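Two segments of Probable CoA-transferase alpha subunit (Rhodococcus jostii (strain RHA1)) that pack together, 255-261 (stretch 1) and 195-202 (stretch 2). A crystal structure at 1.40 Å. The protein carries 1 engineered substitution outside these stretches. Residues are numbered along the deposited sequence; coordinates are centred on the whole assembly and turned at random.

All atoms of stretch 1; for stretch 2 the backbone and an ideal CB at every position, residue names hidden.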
# COMPACT_ATOMS: atom_id res chain seq x y z
N THR A 255 18.52 -11.89 15.39
CA THR A 255 17.16 -11.38 15.39
C THR A 255 16.18 -12.52 15.07
O THR A 255 16.57 -13.60 14.63
CB THR A 255 17.01 -10.22 14.40
OG1 THR A 255 17.15 -10.68 13.04
CG2 THR A 255 18.08 -9.17 14.70
N LEU A 256 14.89 -12.27 15.30
CA LEU A 256 13.89 -13.29 14.99
C LEU A 256 13.66 -13.38 13.47
O LEU A 256 14.07 -12.51 12.70
CB LEU A 256 12.59 -13.06 15.76
CG LEU A 256 11.81 -11.75 15.61
CD1 LEU A 256 11.12 -11.64 14.25
CD2 LEU A 256 10.79 -11.61 16.73
N ALA A 257 12.98 -14.44 13.04
CA ALA A 257 12.80 -14.63 11.60
C ALA A 257 11.48 -15.33 11.30
O ALA A 257 11.43 -16.39 10.67
CB ALA A 257 13.98 -15.39 11.00
N GLY A 258 10.38 -14.73 11.73
CA GLY A 258 9.07 -15.27 11.40
C GLY A 258 8.93 -16.69 11.90
O GLY A 258 9.27 -17.00 13.05
N ASP A 259 8.45 -17.57 11.01
CA ASP A 259 8.23 -18.98 11.33
C ASP A 259 9.52 -19.78 11.47
O ASP A 259 9.48 -20.91 11.99
CB ASP A 259 7.42 -19.65 10.23
CG ASP A 259 5.94 -19.36 10.32
OD1 ASP A 259 5.50 -18.83 11.36
OD2 ASP A 259 5.22 -19.68 9.35
N SER A 260 10.66 -19.26 11.00
CA SER A 260 11.88 -20.06 10.97
C SER A 260 12.48 -20.22 12.36
O SER A 260 12.90 -21.31 12.74
CB SER A 260 12.90 -19.44 10.01
OG SER A 260 12.40 -19.44 8.68
N TYR A 261 12.56 -19.13 13.12
CA TYR A 261 13.07 -19.15 14.48
C TYR A 261 12.73 -17.83 15.16
O TYR A 261 12.48 -16.82 14.50
CB TYR A 261 14.59 -19.42 14.54
CG TYR A 261 15.41 -18.66 13.51
CD1 TYR A 261 15.88 -17.37 13.76
CD2 TYR A 261 15.72 -19.24 12.29
CE1 TYR A 261 16.64 -16.68 12.81
CE2 TYR A 261 16.47 -18.55 11.33
CZ TYR A 261 16.93 -17.28 11.60
OH TYR A 261 17.67 -16.61 10.65
N UNK A 195 8.13 -14.20 2.67
CA UNK A 195 8.21 -14.28 4.12
C UNK A 195 7.21 -15.31 4.64
O UNK A 195 6.18 -15.59 4.01
CB UNK A 195 7.95 -12.91 4.75
N UNK A 196 7.55 -15.89 5.78
CA UNK A 196 6.66 -16.73 6.56
C UNK A 196 6.59 -16.11 7.94
O UNK A 196 7.57 -15.56 8.44
CB UNK A 196 7.14 -18.18 6.61
N UNK A 197 5.42 -16.17 8.54
CA UNK A 197 5.20 -15.51 9.80
C UNK A 197 4.22 -14.36 9.64
O UNK A 197 3.54 -14.21 8.61
CB UNK A 197 6.53 -15.01 10.38
N UNK A 198 4.16 -13.53 10.67
CA UNK A 198 3.05 -12.58 10.78
C UNK A 198 3.29 -11.23 10.12
O UNK A 198 2.36 -10.42 10.05
CB UNK A 198 2.73 -12.35 12.26
N UNK A 199 4.50 -10.94 9.65
CA UNK A 199 4.75 -9.59 9.18
C UNK A 199 5.80 -9.56 8.07
O UNK A 199 6.93 -10.03 8.28
CB UNK A 199 5.19 -8.70 10.35
N UNK A 200 5.49 -8.99 6.91
CA UNK A 200 6.53 -8.78 5.89
C UNK A 200 7.49 -7.66 6.23
O UNK A 200 8.52 -7.51 5.55
CB UNK A 200 5.88 -8.48 4.54
N UNK A 201 7.20 -6.86 7.26
CA UNK A 201 7.89 -5.59 7.50
C UNK A 201 7.78 -4.76 6.23
O UNK A 201 6.66 -4.58 5.73
CB UNK A 201 9.35 -5.81 7.90
N UNK A 202 8.89 -4.23 5.70
CA UNK A 202 8.86 -3.31 4.58
C UNK A 202 9.90 -3.71 3.54
O UNK A 202 10.35 -2.87 2.76
CB UNK A 202 9.10 -1.88 5.06

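Stretch 1 meets stretch 2 through a tight corner, a type II' beta turn from Ala257 to Ser260 closed by Ser260 N to Ala257 O at 3.0 Å. The turn places the backbone NH of Asp259, its carboxylate and the hydroxyl of Ser260 near the start of stretch 2, while Leu256 lies further along.

Position 195 has a CA-to-CB bond directed sideways, and no atom of stretch 1 lies within 5.5 Å of its ideal CB. Stretch 1 therefore sets little constraint, and many side chains would suit. The deposited residue is Tyr195, whose side chain makes no contact with stretch 1 and whose OH is hydrogen-bonded elsewhere in the structure.

At position 196, CA-to-CB points toward stretch 1, and the ideal CB sits 3.7 Å from Asp259 OD2. An acidic group would meet a like charge here; a small polar side chain, or a basic one able to pair with the carboxylate, would suit. The backbone makes the one direct hydrogen bond between the stretches, a weak one: the carbonyl O of 196 accepts from Asp259 N (3.4 Å, 153° at the hydrogen), and also takes a CA-H...O contact from Gly258 CA (3.3 Å, 152°). The residue is Thr196, in the p rotamer (chi1 60°). Its OG1 packs 3.5 Å from Asp259 CB and lies 4.4 Å from Ser260 OG, too far for a direct bond. A water spans that gap, 2.5 Å from Thr196 OG1 and donating to Ser260 OG at 3.0 Å.

Position 197 is the most restrictive. Its phi/psi of 112/-167 would jam a CB against the preceding carbonyl O, and CA-to-CB points toward stretch 1, the ideal CB falling 2.8 Å from Gly258 CA, a clash, and 3.3 Å from Asp259 N, which is tight. Both lines of evidence call for glycine, and Gly197 is found. Its CA approaches Gly258 CA to 4.2 Å, the closest CA pairing between the stretches. Gly258 is constrained too: positive phi favours glycine, and an ideal CB there would clash with Thr196 O at 2.0 Å.

Positions 198 and 199 both direct CA-to-CB sideways, with nothing of stretch 1 within 5.5 Å of either ideal CB, so choice is wide. They are Val198 and Asp199; the backbone N of 201 donates a hydrogen bond to Asp199 OD1 at 2.7 Å.

Position 200 is out of reach of stretch 1. Its phi of -73° is compatible with proline among many others, and the residue is Pro200.

Position 201 points toward stretch 1, but phi/psi of 55/-129 would by itself favour glycine, so the backbone does not predict a side chain. From its ideal CB to Leu256 CD1 is 8.8 Å, a gap for a long side chain such as tyrosine or an extended basic chain. Tyr201, chi1 m (-52°), spans it: its OH comes 3.6 Å from Leu256 CD1, a van der Waals contact.

Position 202 is out of reach, so stretch 1 offers no guide; it is Phe202, at the N-cap position before a helix.

Stretch 2 195-202: YTGVDPYF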
# COMPACT_ATOMS: atom_id res chain seq x y z
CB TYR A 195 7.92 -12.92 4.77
CG TYR A 195 6.47 -12.49 4.77
CD1 TYR A 195 5.89 -11.93 3.63
CD2 TYR A 195 5.67 -12.63 5.91
CE1 TYR A 195 4.55 -11.52 3.63
CE2 TYR A 195 4.34 -12.24 5.91
CZ TYR A 195 3.78 -11.68 4.77
OH TYR A 195 2.47 -11.27 4.79
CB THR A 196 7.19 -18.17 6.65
OG1 THR A 196 8.47 -18.16 7.28
CG2 THR A 196 7.33 -18.78 5.27
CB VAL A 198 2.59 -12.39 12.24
CG1 VAL A 198 2.08 -13.70 12.84
CG2 VAL A 198 3.73 -11.77 13.08
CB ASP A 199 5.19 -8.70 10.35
CG ASP A 199 4.95 -7.21 10.09
OD1 ASP A 199 5.05 -6.76 8.94
OD2 ASP A 199 4.66 -6.49 11.07
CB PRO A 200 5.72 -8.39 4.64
CG PRO A 200 4.52 -7.69 5.21
CD PRO A 200 4.18 -8.45 6.49
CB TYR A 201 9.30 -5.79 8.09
CG TYR A 201 9.24 -6.70 9.30
CD1 TYR A 201 8.45 -6.36 10.40
CD2 TYR A 201 9.92 -7.91 9.31
CE1 TYR A 201 8.34 -7.21 11.49
CE2 TYR A 201 9.82 -8.77 10.41
CZ TYR A 201 9.03 -8.42 11.49
OH TYR A 201 8.93 -9.29 12.54
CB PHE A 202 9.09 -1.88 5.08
CG PHE A 202 8.10 -1.47 6.12
CD1 PHE A 202 8.24 -1.85 7.44
CD2 PHE A 202 6.98 -0.74 5.76
CE1 PHE A 202 7.27 -1.52 8.39
CE2 PHE A 202 6.02 -0.40 6.71
CZ PHE A 202 6.18 -0.78 8.02
O HOH W 1 9.79 -20.24 7.53
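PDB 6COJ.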